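Long-range contacts in ulvan Lyase-PL25 (PDB 5UAM), which cleaves ulvan, the sulfated cell-wall polysaccharide of green seaweeds, as a polysaccharide lyase of family 25 built on a beta-propeller: residues A[126-131]-A[184-189]; A[162-167]-A[178-183]; A[117-122]-A[132-137]; A[205-210]-A[219-224]. All blocks are in the same frame, centred on the assembly; numbering follows the deposited sequence.

Interaction 1: residues A[126-131]-A[184-189]; sequences GKNPLG and HRSDWV. With ZN (zinc ion), chain D; EDO (1,2-ethanediol), chain J; PO4 (phosphate ion), chain E.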
loop_
_atom_site.group_PDB
_atom_site.type_symbol
_atom_site.label_atom_id
_atom_site.label_comp_id
_atom_site.label_asym_id
_atom_site.label_seq_id
_atom_site.Cartn_x
_atom_site.Cartn_y
_atom_site.Cartn_z
ATOM N N GLY A 126 12.040 -1.928 23.064
ATOM C CA GLY A 126 13.363 -1.359 23.066
ATOM C C GLY A 126 13.318 0.133 22.821
ATOM O O GLY A 126 12.251 0.749 22.734
ATOM N N LYS A 127 14.505 0.726 22.702
ATOM C CA LYS A 127 14.671 2.088 22.220
ATOM C C LYS A 127 14.825 2.025 20.705
ATOM O O LYS A 127 15.734 1.365 20.190
ATOM C CB LYS A 127 15.893 2.718 22.888
ATOM C CG LYS A 127 16.407 3.976 22.224
ATOM C CD LYS A 127 15.417 5.097 22.266
ATOM C CE LYS A 127 16.129 6.399 21.875
ATOM N NZ LYS A 127 15.178 7.461 21.503
ATOM N N ASN A 128 13.914 2.673 19.991
ATOM C CA ASN A 128 13.956 2.709 18.531
ATOM C C ASN A 128 15.054 3.679 18.095
ATOM O O ASN A 128 14.965 4.877 18.380
ATOM C CB ASN A 128 12.612 3.199 18.033
ATOM C CG ASN A 128 12.531 3.300 16.531
ATOM O OD1 ASN A 128 13.483 3.001 15.819
ATOM N ND2 ASN A 128 11.362 3.700 16.037
ATOM N N PRO A 129 16.120 3.207 17.439
ATOM C CA PRO A 129 17.239 4.106 17.123
ATOM C C PRO A 129 17.025 4.949 15.881
ATOM O O PRO A 129 17.832 5.859 15.635
ATOM C CB PRO A 129 18.403 3.142 16.909
ATOM C CG PRO A 129 17.765 1.926 16.369
ATOM C CD PRO A 129 16.385 1.823 17.015
ATOM N N LEU A 130 15.956 4.708 15.128
ATOM C CA LEU A 130 15.719 5.400 13.875
ATOM C C LEU A 130 14.373 6.093 13.834
ATOM O O LEU A 130 13.974 6.588 12.770
ATOM C CB LEU A 130 15.875 4.447 12.695
ATOM C CG LEU A 130 17.287 3.914 12.469
ATOM C CD1 LEU A 130 17.256 2.887 11.365
ATOM C CD2 LEU A 130 18.253 5.028 12.107
ATOM N N GLY A 131 13.700 6.204 14.969
ATOM C CA GLY A 131 12.424 6.880 14.967
ATOM C C GLY A 131 11.793 6.868 16.335
ATOM O O GLY A 131 12.417 6.499 17.334
ATOM N N HIS A 184 5.594 8.627 13.196
ATOM C CA HIS A 184 5.843 9.697 12.218
ATOM C C HIS A 184 7.291 10.121 12.143
ATOM O O HIS A 184 7.805 10.427 11.054
ATOM C CB HIS A 184 5.064 10.941 12.571
ATOM C CG HIS A 184 3.628 10.834 12.246
ATOM N ND1 HIS A 184 2.826 11.939 12.076
ATOM C CD2 HIS A 184 2.842 9.753 12.066
ATOM C CE1 HIS A 184 1.596 11.533 11.806
ATOM N NE2 HIS A 184 1.582 10.214 11.787
ATOM N N ARG A 185 7.944 10.257 13.290
ATOM C CA ARG A 185 9.228 10.928 13.338
ATOM C C ARG A 185 10.306 9.855 13.245
ATOM O O ARG A 185 11.079 9.601 14.171
ATOM C CB ARG A 185 9.315 11.817 14.572
ATOM C CG ARG A 185 8.289 12.942 14.475
ATOM C CD ARG A 185 8.346 13.928 15.625
ATOM N NE ARG A 185 7.593 15.127 15.288
ATOM C CZ ARG A 185 7.611 16.246 15.997
ATOM N NH1 ARG A 185 8.352 16.333 17.101
ATOM N NH2 ARG A 185 6.897 17.283 15.593
ATOM N N SER A 186 10.337 9.234 12.063
ATOM C CA SER A 186 11.141 8.050 11.833
ATOM C C SER A 186 11.653 8.040 10.406
ATOM O O SER A 186 10.999 8.539 9.485
ATOM C CB SER A 186 10.314 6.770 12.017
ATOM O OG SER A 186 9.698 6.722 13.294
ATOM N N ASP A 187 12.815 7.430 10.227
ATOM C CA ASP A 187 13.296 7.187 8.875
ATOM C C ASP A 187 12.461 6.100 8.207
ATOM O O ASP A 187 11.866 5.243 8.862
ATOM C CB ASP A 187 14.735 6.684 8.895
ATOM C CG ASP A 187 15.767 7.738 9.316
ATOM O OD1 ASP A 187 15.442 8.890 9.707
ATOM O OD2 ASP A 187 16.964 7.369 9.264
ATOM N N TRP A 188 12.428 6.131 6.878
ATOM C CA TRP A 188 11.983 4.987 6.085
ATOM C C TRP A 188 13.199 4.163 5.717
ATOM O O TRP A 188 14.266 4.718 5.420
ATOM C CB TRP A 188 11.224 5.409 4.830
ATOM C CG TRP A 188 9.829 5.837 5.147
ATOM C CD1 TRP A 188 9.466 6.945 5.846
ATOM C CD2 TRP A 188 8.626 5.145 4.835
ATOM N NE1 TRP A 188 8.105 7.001 5.974
ATOM C CE2 TRP A 188 7.564 5.918 5.348
ATOM C CE3 TRP A 188 8.339 3.961 4.159
ATOM C CZ2 TRP A 188 6.225 5.538 5.201
ATOM C CZ3 TRP A 188 6.964 3.582 4.018
ATOM C CH2 TRP A 188 5.964 4.378 4.534
ATOM N N VAL A 189 13.029 2.849 5.749
ATOM C CA VAL A 189 14.133 1.915 5.636
ATOM C C VAL A 189 13.718 0.737 4.768
ATOM O O VAL A 189 12.539 0.505 4.499
ATOM C CB VAL A 189 14.562 1.370 7.011
ATOM C CG1 VAL A 189 14.901 2.496 7.982
ATOM C CG2 VAL A 189 13.460 0.483 7.583
HETATM ZN ZN ZN D . 3.261 13.957 12.096
HETATM C C1 EDO J . 17.867 8.788 12.463
HETATM O O1 EDO J . 17.469 9.846 11.576
HETATM C C2 EDO J . 18.580 9.376 13.675
HETATM O O2 EDO J . 17.696 10.285 14.343
HETATM P P PO4 E . 0.146 7.289 10.680
HETATM O O1 PO4 E . -0.269 8.497 11.496
HETATM O O2 PO4 E . 1.138 7.673 9.660
HETATM O O3 PO4 E . -1.122 6.803 10.018
HETATM O O4 PO4 E . 0.751 6.266 11.636
#

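Interaction 2: residues A[162-167]-A[178-183]; sequences GTYNQA and FFRHGA. With PO4 (phosphate ion), chain E.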
loop_
_atom_site.group_PDB
_atom_site.type_symbol
_atom_site.label_atom_id
_atom_site.label_comp_id
_atom_site.label_asym_id
_atom_site.label_seq_id
_atom_site.Cartn_x
_atom_site.Cartn_y
_atom_site.Cartn_z
ATOM N N GLY A 162 8.044 -0.885 13.107
ATOM C CA GLY A 162 7.683 -0.824 11.702
ATOM C C GLY A 162 6.211 -0.502 11.480
ATOM O O GLY A 162 5.344 -0.915 12.253
ATOM N N THR A 163 5.944 0.269 10.434
ATOM C CA THR A 163 4.608 0.525 9.904
ATOM C C THR A 163 4.739 0.515 8.385
ATOM O O THR A 163 5.737 0.993 7.840
ATOM C CB THR A 163 4.055 1.946 10.273
ATOM O OG1 THR A 163 4.261 2.279 11.658
ATOM C CG2 THR A 163 2.559 2.035 9.996
ATOM N N TYR A 164 3.706 0.036 7.694
ATOM C CA TYR A 164 3.568 0.173 6.235
ATOM C C TYR A 164 4.467 -0.772 5.440
ATOM O O TYR A 164 5.258 -0.342 4.581
ATOM C CB TYR A 164 3.729 1.616 5.767
ATOM C CG TYR A 164 2.775 2.610 6.360
ATOM C CD1 TYR A 164 1.409 2.450 6.235
ATOM C CD2 TYR A 164 3.241 3.723 7.042
ATOM C CE1 TYR A 164 0.554 3.389 6.739
ATOM C CE2 TYR A 164 2.404 4.653 7.557
ATOM C CZ TYR A 164 1.063 4.490 7.413
ATOM O OH TYR A 164 0.202 5.434 7.916
ATOM N N ASN A 165 4.291 -2.069 5.669
ATOM C CA ASN A 165 5.124 -3.088 5.046
ATOM C C ASN A 165 4.874 -3.211 3.552
ATOM O O ASN A 165 3.730 -3.345 3.104
ATOM C CB ASN A 165 4.826 -4.446 5.649
ATOM C CG ASN A 165 5.153 -4.509 7.090
ATOM O OD1 ASN A 165 6.248 -4.130 7.505
ATOM N ND2 ASN A 165 4.226 -5.041 7.883
ATOM N N GLN A 166 5.956 -3.250 2.790
ATOM C CA GLN A 166 5.910 -3.373 1.348
ATOM C C GLN A 166 7.013 -4.339 0.983
ATOM O O GLN A 166 8.182 -4.076 1.256
ATOM C CB GLN A 166 6.103 -1.997 0.724
ATOM C CG GLN A 166 5.079 -1.032 1.255
ATOM C CD GLN A 166 5.247 0.350 0.752
ATOM O OE1 GLN A 166 5.279 0.576 -0.453
ATOM N NE2 GLN A 166 5.240 1.301 1.671
ATOM N N ALA A 167 6.638 -5.486 0.423
ATOM C CA ALA A 167 7.577 -6.582 0.249
ATOM C C ALA A 167 7.828 -6.836 -1.227
ATOM O O ALA A 167 6.888 -6.993 -2.006
ATOM C CB ALA A 167 7.025 -7.852 0.893
ATOM N N PHE A 178 10.292 -2.964 2.780
ATOM C CA PHE A 178 10.320 -1.519 2.965
ATOM C C PHE A 178 9.245 -1.131 3.976
ATOM O O PHE A 178 8.145 -1.688 3.975
ATOM C CB PHE A 178 10.024 -0.813 1.637
ATOM C CG PHE A 178 11.091 -0.986 0.626
ATOM C CD1 PHE A 178 11.127 -2.135 -0.128
ATOM C CD2 PHE A 178 12.052 -0.017 0.436
ATOM C CE1 PHE A 178 12.094 -2.330 -1.066
ATOM C CE2 PHE A 178 13.078 -0.226 -0.504
ATOM C CZ PHE A 178 13.072 -1.391 -1.240
ATOM N N PHE A 179 9.566 -0.202 4.862
ATOM C CA PHE A 179 8.638 0.233 5.895
ATOM C C PHE A 179 9.171 1.500 6.551
ATOM O O PHE A 179 10.345 1.873 6.395
ATOM C CB PHE A 179 8.404 -0.855 6.958
ATOM C CG PHE A 179 9.658 -1.365 7.601
ATOM C CD1 PHE A 179 10.404 -2.382 7.019
ATOM C CD2 PHE A 179 10.099 -0.851 8.809
ATOM C CE1 PHE A 179 11.564 -2.856 7.607
ATOM C CE2 PHE A 179 11.251 -1.321 9.400
ATOM C CZ PHE A 179 11.986 -2.337 8.806
ATOM N N ARG A 180 8.283 2.163 7.292
ATOM C CA ARG A 180 8.678 3.252 8.178
ATOM C C ARG A 180 9.161 2.673 9.499
ATOM O O ARG A 180 8.462 1.875 10.122
ATOM C CB ARG A 180 7.493 4.175 8.410
ATOM C CG ARG A 180 7.807 5.413 9.248
ATOM C CD ARG A 180 6.624 6.333 9.455
ATOM N NE ARG A 180 5.601 5.698 10.287
ATOM C CZ ARG A 180 4.350 6.137 10.382
ATOM N NH1 ARG A 180 3.956 7.218 9.709
ATOM N NH2 ARG A 180 3.493 5.470 11.141
ATOM N N HIS A 181 10.358 3.067 9.931
ATOM C CA HIS A 181 10.995 2.459 11.105
ATOM C C HIS A 181 10.528 3.131 12.403
ATOM O O HIS A 181 11.298 3.711 13.172
ATOM C CB HIS A 181 12.514 2.508 10.945
ATOM C CG HIS A 181 13.295 1.605 11.856
ATOM N ND1 HIS A 181 13.366 1.792 13.219
ATOM C CD2 HIS A 181 14.156 0.593 11.579
ATOM C CE1 HIS A 181 14.194 0.904 13.746
ATOM N NE2 HIS A 181 14.671 0.149 12.773
ATOM N N GLY A 182 9.202 3.068 12.611
ATOM C CA GLY A 182 8.582 3.657 13.776
ATOM C C GLY A 182 7.312 4.397 13.423
ATOM O O GLY A 182 6.655 4.044 12.437
ATOM N N ALA A 183 6.984 5.408 14.225
ATOM C CA ALA A 183 5.841 6.277 13.960
ATOM C C ALA A 183 6.278 7.477 13.112
ATOM O O ALA A 183 7.221 7.355 12.333
ATOM C CB ALA A 183 5.184 6.657 15.286
HETATM P P PO4 E . 0.146 7.289 10.680
HETATM O O1 PO4 E . -0.269 8.497 11.496
HETATM O O2 PO4 E . 1.138 7.673 9.660
HETATM O O3 PO4 E . -1.122 6.803 10.018
HETATM O O4 PO4 E . 0.751 6.266 11.636
#

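Interaction 3: residues A[117-122]-A[132-137]; sequences GGHGGQ and NTHHGA. With PO4 (phosphate ion), chain E.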
loop_
_atom_site.group_PDB
_atom_site.type_symbol
_atom_site.label_atom_id
_atom_site.label_comp_id
_atom_site.label_asym_id
_atom_site.label_seq_id
_atom_site.Cartn_x
_atom_site.Cartn_y
_atom_site.Cartn_z
ATOM N N GLY A 117 0.857 -6.426 11.533
ATOM C CA GLY A 117 0.747 -6.189 12.953
ATOM C C GLY A 117 1.357 -4.901 13.483
ATOM O O GLY A 117 1.083 -4.549 14.630
ATOM N N GLY A 118 2.185 -4.201 12.721
ATOM C CA GLY A 118 2.948 -3.090 13.270
ATOM C C GLY A 118 2.288 -1.733 13.097
ATOM O O GLY A 118 1.787 -1.402 12.025
ATOM N N HIS A 119 2.346 -0.927 14.160
ATOM C CA HIS A 119 2.110 0.503 14.042
ATOM C C HIS A 119 3.192 1.260 14.784
ATOM O O HIS A 119 2.937 2.216 15.526
ATOM C CB HIS A 119 0.706 0.909 14.468
ATOM C CG HIS A 119 0.308 2.274 14.003
ATOM N ND1 HIS A 119 -0.927 2.809 14.290
ATOM C CD2 HIS A 119 0.952 3.194 13.242
ATOM C CE1 HIS A 119 -1.022 4.013 13.750
ATOM N NE2 HIS A 119 0.100 4.266 13.100
ATOM N N GLY A 120 4.432 0.820 14.564
ATOM C CA GLY A 120 5.612 1.529 15.035
ATOM C C GLY A 120 6.242 0.988 16.304
ATOM O O GLY A 120 7.198 1.593 16.813
ATOM N N GLY A 121 5.746 -0.121 16.836
ATOM C CA GLY A 121 6.277 -0.653 18.076
ATOM C C GLY A 121 5.930 0.214 19.275
ATOM O O GLY A 121 5.158 1.169 19.197
ATOM N N GLN A 122 6.530 -0.130 20.407
ATOM C CA GLN A 122 6.289 0.585 21.645
ATOM C C GLN A 122 7.513 0.420 22.538
ATOM O O GLN A 122 8.461 -0.290 22.190
ATOM C CB GLN A 122 5.012 0.087 22.331
ATOM C CG GLN A 122 5.014 -1.396 22.645
ATOM C CD GLN A 122 4.068 -2.198 21.778
ATOM O OE1 GLN A 122 2.876 -1.859 21.640
ATOM N NE2 GLN A 122 4.577 -3.286 21.201
ATOM N N ASN A 132 10.536 7.307 16.356
ATOM C CA ASN A 132 9.693 7.230 17.543
ATOM C C ASN A 132 8.781 6.008 17.427
ATOM O O ASN A 132 8.874 5.212 16.490
ATOM C CB ASN A 132 8.952 8.559 17.769
ATOM C CG ASN A 132 7.927 8.884 16.679
ATOM O OD1 ASN A 132 7.995 8.390 15.571
ATOM N ND2 ASN A 132 6.960 9.729 17.024
ATOM N N THR A 133 7.914 5.830 18.421
ATOM C CA THR A 133 7.070 4.644 18.507
ATOM C C THR A 133 5.615 5.052 18.696
ATOM O O THR A 133 5.286 6.227 18.884
ATOM C CB THR A 133 7.509 3.741 19.668
ATOM O OG1 THR A 133 7.290 4.404 20.916
ATOM C CG2 THR A 133 8.984 3.386 19.549
ATOM N N HIS A 134 4.741 4.051 18.651
ATOM C CA HIS A 134 3.319 4.261 18.900
ATOM C C HIS A 134 2.778 3.012 19.581
ATOM O O HIS A 134 2.896 2.895 20.809
ATOM C CB HIS A 134 2.607 4.625 17.601
ATOM C CG HIS A 134 1.154 4.933 17.765
ATOM N ND1 HIS A 134 0.678 5.889 18.635
ATOM C CD2 HIS A 134 0.066 4.389 17.169
ATOM C CE1 HIS A 134 -0.641 5.928 18.558
ATOM N NE2 HIS A 134 -1.035 5.037 17.667
ATOM N N HIS A 135 2.244 2.047 18.835
ATOM C CA HIS A 135 1.928 0.752 19.437
ATOM C C HIS A 135 1.924 -0.324 18.370
ATOM O O HIS A 135 1.798 -0.044 17.181
ATOM C CB HIS A 135 0.616 0.741 20.224
ATOM C CG HIS A 135 -0.555 1.286 19.479
ATOM N ND1 HIS A 135 -1.402 2.222 20.035
ATOM C CD2 HIS A 135 -1.037 1.025 18.241
ATOM C CE1 HIS A 135 -2.361 2.510 19.171
ATOM N NE2 HIS A 135 -2.165 1.797 18.074
ATOM N N GLY A 136 2.088 -1.569 18.816
ATOM C CA GLY A 136 1.999 -2.696 17.918
ATOM C C GLY A 136 3.324 -3.030 17.277
ATOM O O GLY A 136 3.799 -2.317 16.388
ATOM N N ALA A 137 3.900 -4.146 17.705
ATOM C CA ALA A 137 5.140 -4.643 17.134
ATOM C C ALA A 137 4.894 -5.223 15.752
ATOM O O ALA A 137 3.984 -6.045 15.554
ATOM C CB ALA A 137 5.711 -5.732 18.035
HETATM P P PO4 E . 0.146 7.289 10.680
HETATM O O1 PO4 E . -0.269 8.497 11.496
HETATM O O2 PO4 E . 1.138 7.673 9.660
HETATM O O3 PO4 E . -1.122 6.803 10.018
HETATM O O4 PO4 E . 0.751 6.266 11.636
HETATM O O HOH W 1 1.368 -6.614 16.402
#

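Interaction 4: residues A[205-210]-A[219-224]; sequences SFLKHK and DSWYAW. With EDO (1,2-ethanediol), chain J; PO4 (phosphate ion), chain E.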
loop_
_atom_site.group_PDB
_atom_site.type_symbol
_atom_site.label_atom_id
_atom_site.label_comp_id
_atom_site.label_asym_id
_atom_site.label_seq_id
_atom_site.Cartn_x
_atom_site.Cartn_y
_atom_site.Cartn_z
ATOM N N SER A 205 18.495 3.086 5.982
ATOM C CA SER A 205 17.639 4.265 5.863
ATOM C C SER A 205 17.742 4.867 4.468
ATOM O O SER A 205 18.844 5.168 4.002
ATOM C CB SER A 205 18.027 5.350 6.865
ATOM O OG SER A 205 17.753 4.955 8.190
ATOM N N PHE A 206 16.593 5.096 3.821
ATOM C CA PHE A 206 16.578 5.765 2.522
ATOM C C PHE A 206 15.862 7.113 2.515
ATOM O O PHE A 206 16.115 7.922 1.606
ATOM C CB PHE A 206 16.067 4.847 1.390
ATOM C CG PHE A 206 14.608 4.492 1.487
ATOM C CD1 PHE A 206 14.183 3.365 2.183
ATOM C CD2 PHE A 206 13.656 5.282 0.870
ATOM C CE1 PHE A 206 12.848 3.051 2.264
ATOM C CE2 PHE A 206 12.323 4.973 0.943
ATOM C CZ PHE A 206 11.912 3.853 1.648
ATOM N N LEU A 207 15.051 7.418 3.520
ATOM C CA LEU A 207 14.490 8.754 3.698
ATOM C C LEU A 207 14.721 9.175 5.138
ATOM O O LEU A 207 14.436 8.412 6.063
ATOM C CB LEU A 207 12.995 8.827 3.394
ATOM C CG LEU A 207 12.665 8.805 1.897
ATOM C CD1 LEU A 207 11.184 8.476 1.683
ATOM C CD2 LEU A 207 13.008 10.133 1.250
ATOM N N LYS A 208 15.252 10.378 5.312
ATOM C CA LYS A 208 15.668 10.897 6.611
ATOM C C LYS A 208 14.575 11.720 7.282
ATOM O O LYS A 208 14.064 12.680 6.697
ATOM C CB LYS A 208 16.858 11.826 6.382
ATOM C CG LYS A 208 17.395 12.513 7.629
ATOM C CD LYS A 208 18.085 11.507 8.535
ATOM C CE LYS A 208 18.905 12.231 9.563
ATOM N NZ LYS A 208 19.629 11.272 10.451
ATOM N N HIS A 209 14.291 11.409 8.542
ATOM C CA HIS A 209 13.560 12.319 9.413
ATOM C C HIS A 209 14.552 13.133 10.232
ATOM O O HIS A 209 15.627 12.654 10.601
ATOM C CB HIS A 209 12.612 11.562 10.358
ATOM C CG HIS A 209 13.238 11.166 11.661
ATOM N ND1 HIS A 209 14.037 10.047 11.803
ATOM C CD2 HIS A 209 13.200 11.752 12.882
ATOM C CE1 HIS A 209 14.453 9.961 13.051
ATOM N NE2 HIS A 209 13.957 10.981 13.729
ATOM N N LYS A 210 14.188 14.380 10.523
ATOM C CA LYS A 210 15.051 15.292 11.265
ATOM C C LYS A 210 14.290 16.582 11.531
ATOM O O LYS A 210 13.271 16.853 10.890
ATOM C CB LYS A 210 16.351 15.623 10.512
ATOM C CG LYS A 210 16.127 16.197 9.090
ATOM C CD LYS A 210 17.457 16.641 8.488
ATOM C CE LYS A 210 17.342 17.017 7.021
ATOM N NZ LYS A 210 16.455 18.189 6.814
ATOM N N ASP A 219 10.817 16.763 9.548
ATOM C CA ASP A 219 10.647 16.128 8.249
ATOM C C ASP A 219 10.147 14.699 8.450
ATOM O O ASP A 219 10.732 13.925 9.212
ATOM C CB ASP A 219 11.971 16.053 7.483
ATOM C CG ASP A 219 12.524 17.403 7.061
ATOM O OD1 ASP A 219 11.787 18.410 6.920
ATOM O OD2 ASP A 219 13.753 17.431 6.829
ATOM N N SER A 220 9.084 14.346 7.737
ATOM C CA SER A 220 8.450 13.039 7.813
ATOM C C SER A 220 7.975 12.683 6.415
ATOM O O SER A 220 7.817 13.559 5.561
ATOM C CB SER A 220 7.295 13.112 8.817
ATOM O OG SER A 220 6.670 11.875 9.056
ATOM N N TRP A 221 7.748 11.387 6.178
ATOM C CA TRP A 221 7.534 10.910 4.814
ATOM C C TRP A 221 6.511 9.784 4.761
ATOM O O TRP A 221 6.278 9.083 5.742
ATOM C CB TRP A 221 8.831 10.341 4.238
ATOM C CG TRP A 221 9.969 11.305 4.230
ATOM C CD1 TRP A 221 10.993 11.411 5.159
ATOM C CD2 TRP A 221 10.234 12.295 3.232
ATOM N NE1 TRP A 221 11.859 12.403 4.781
ATOM C CE2 TRP A 221 11.418 12.965 3.606
ATOM C CE3 TRP A 221 9.587 12.677 2.050
ATOM C CZ2 TRP A 221 11.964 13.991 2.840
ATOM C CZ3 TRP A 221 10.124 13.702 1.294
ATOM C CH2 TRP A 221 11.301 14.350 1.688
ATOM N N TYR A 222 5.976 9.575 3.552
ATOM C CA TYR A 222 5.207 8.372 3.240
ATOM C C TYR A 222 5.635 7.884 1.865
ATOM O O TYR A 222 5.629 8.655 0.900
ATOM C CB TYR A 222 3.698 8.660 3.228
ATOM C CG TYR A 222 3.148 8.965 4.601
ATOM C CD1 TYR A 222 3.143 10.275 5.080
ATOM C CD2 TYR A 222 2.645 7.970 5.424
ATOM C CE1 TYR A 222 2.667 10.574 6.345
ATOM C CE2 TYR A 222 2.173 8.249 6.677
ATOM C CZ TYR A 222 2.150 9.574 7.136
ATOM O OH TYR A 222 1.682 9.868 8.394
ATOM N N ALA A 223 6.006 6.611 1.772
ATOM C CA ALA A 223 6.586 6.070 0.548
ATOM C C ALA A 223 5.817 4.846 0.076
ATOM O O ALA A 223 5.195 4.134 0.863
ATOM C CB ALA A 223 8.060 5.679 0.772
ATOM N N TRP A 224 5.881 4.609 -1.229
ATOM C CA TRP A 224 5.367 3.413 -1.874
ATOM C C TRP A 224 6.464 2.882 -2.780
ATOM O O TRP A 224 6.901 3.571 -3.721
ATOM C CB TRP A 224 4.113 3.724 -2.682
ATOM C CG TRP A 224 3.288 2.542 -3.105
ATOM C CD1 TRP A 224 2.191 2.039 -2.459
ATOM C CD2 TRP A 224 3.474 1.719 -4.265
ATOM N NE1 TRP A 224 1.675 0.977 -3.149
ATOM C CE2 TRP A 224 2.446 0.762 -4.265
ATOM C CE3 TRP A 224 4.401 1.708 -5.314
ATOM C CZ2 TRP A 224 2.330 -0.203 -5.259
ATOM C CZ3 TRP A 224 4.270 0.742 -6.293
ATOM C CH2 TRP A 224 3.265 -0.182 -6.259
HETATM C C1 EDO J . 17.867 8.788 12.463
HETATM O O1 EDO J . 17.469 9.846 11.576
HETATM C C2 EDO J . 18.580 9.376 13.675
HETATM O O2 EDO J . 17.696 10.285 14.343
HETATM P P PO4 E . 0.146 7.289 10.680
HETATM O O1 PO4 E . -0.269 8.497 11.496
HETATM O O2 PO4 E . 1.138 7.673 9.660
HETATM O O3 PO4 E . -1.122 6.803 10.018
HETATM O O4 PO4 E . 0.751 6.266 11.636
HETATM O O HOH W 2 14.834 15.170 5.618
#

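Interaction 1: residues A[126-131]-A[184-189]
In the segment that leads from the zinc ligand H184 into strand 188-193 of the propeller, D187 meets L130 of segment 126-131, part of a long loop. The one hydrogen bond across the contact goes from D187 N to L130 O (2.9 Å) and meets the oxygen nearly along the C=O axis. The same L130 O takes a CA-H...O contact from S186, and R185 O receives one from the CA of G131 (3.1 Å). A side chain on G131 would run into S186 OG, which lies 3.2 Å from the G131 CA. With L130 CD1 anti to its CA (chi2 174°), this methyl rests on V189 CG1 at 4.1 Å, while CD2 lies 3.9 Å from OD2 of D187, the two side chains crossing at about a right angle. In an Asx turn, N128 OD1 accepts from L130 N, and N128 ND2 bonds to N132 and H181. At the other end H184 ND1 binds the zinc ion at 2.1 Å, with H240, C242 and H254 as the other ligands, and NE2 donates to a phosphate oxygen, O1, at 2.5 Å. D187 OD1 and OD2 are held by H209 and S205, and R185 forms a salt bridge with D244. The contact thus lays the loop between strands 112-116 and 139-143 against the start of strand 188-193, which runs between strands 175-180 and 204-211.

Interaction 2: residues A[162-167]-A[178-183]
R180 and T163 are bonded to each other twice through the backbone, R180 N to T163 O at 2.9 Å and T163 N to R180 O at 3.0 Å, at the open end of the antiparallel beta hairpin 165-169/175-180, just ahead of its first strand and beyond the corner at Y164. A second such pair joins Q166 and F178, and the register slips by one residue between the two pairs, a beta bulge. G182 O is gripped from opposite faces of its plane by T163 OG1 (3.1 Å) and by R180 NE, placed there by a bend at chi3 (67°). The R180 guanidinium donates NH1 to phosphate O2 at 2.9 Å and NH2 to phosphate O4; T163 OG1 accepts a weak bond from NH2. The guanidinium lies between A183 C on one face and Y164 CE2 on the other, 3.5 Å above its plane. R180 is a substrate-binding residue and Y164 the proton acceptor, consistent with the phosphate occupying part of the substrate site, where H99, the proton donor, also bonds it. Beside the T163-R180 pair, F179 CD2 packs against the G162 CA. On the Y164 ring, CG2 of T163 sits over the centre of one face, 3.4 Å above the plane.

Interaction 3: residues A[117-122]-A[132-137]
The H119 ring takes the edge of H134 on one face: H134 CD2 stands 3.4 Å above the plane, offset toward the rim, in an edge-to-face pair with planes at 73°. In the plane of H119, NE2 donates to phosphate O4 (2.6 Å). H135 completes the aromatic cluster, its own face met by H134 NE2. With CG anti to the backbone N (chi1 -164°), H119 CG comes to 3.8 Å from H134 CD2. ND1 of H119 is held by D97, which also binds H135 NE2, and the H119 ring stacks with that of the proton donor H99. Away from the rings, the two backbones are bonded within one long loop. G136 O accepts from H119 N and G121 N, both at 3.0 Å and from opposite faces of its plane, and G121 O accepts from H134 N. Q122 OE1 receives G136 N at 2.9 Å, while a water donates to both G117 O and A137 O. An alanine in place of H119 removes the imidazole and would probably leave phosphate O4 to R180 NH2, D97 with one partner fewer, and a gap beside the H134 edge. The substrate-binding imidazole is thus fixed in rotation by bonds at both nitrogens, and the carboxylate of D97 at ND1 would be expected to polarise the ring whose NE2 faces the anion.

Interaction 4: residues A[205-210]-A[219-224]
L207 and W221 form the tightly packed part of this contact. The L207 CB lies over the five-membered ring of W221, a CH-pi contact at 4.0 Å from its centroid, and CD2 lies over the indole too, the side chains crossing at about a right angle. W221 NE1 donates to K208 O at 2.9 Å; this acceptor lies in the indole plane, the donor above the carbonyl plane. A223 CB adds to the apolar side, 4.3 Å from L207 CD1 and also near F206 CE2. A glycine in place of W221 removes the indole donor and would probably leave K208 O to its water and a large gap beside L207. Toward the end where K208, H209 and K210 are partly exposed the contact turns polar, although D219 itself stays buried. D219 N donates to K210 O at 2.8 Å, and K210 NZ, brought round by a bend at chi4 (63°), makes a salt bridge to D219 OD2, also 2.8 Å. A water donates to both D219 OD2 and K208 O. K210 NZ also meets E288, and D219 OD1 bonds to R287 and Y239. On the other side of strand 217-227, Y222 OH donates to phosphate O2 at 2.6 Å. Short strands 205-207 and 219-224 cross at 98° and meet mainly through side chains, the splayed part of a propeller beta hairpin bulged at F206 and L207.

All four interactions meet at one phosphate ion, held by H184 of interaction 1, R180 of interaction 2, H119 of interaction 3 and Y222 of interaction 4, along with H99. Interactions 1, 2 and 4 share one sheet: D187 O lies 2.9 Å from H181 N between the first two, and H184 O lies 2.7 Å from S220 OG between 1 and 4. Q166 NE2 ties interaction 2 to A223 O of interaction 4, at 2.9 Å. Loop 132-137 reaches interaction 1 through N132 OD1 and R185 N, and interaction 2 through N132 O and A183 N. Interactions 3 and 4 do not touch, their centres about 17 Å apart, yet both contribute to the substrate site.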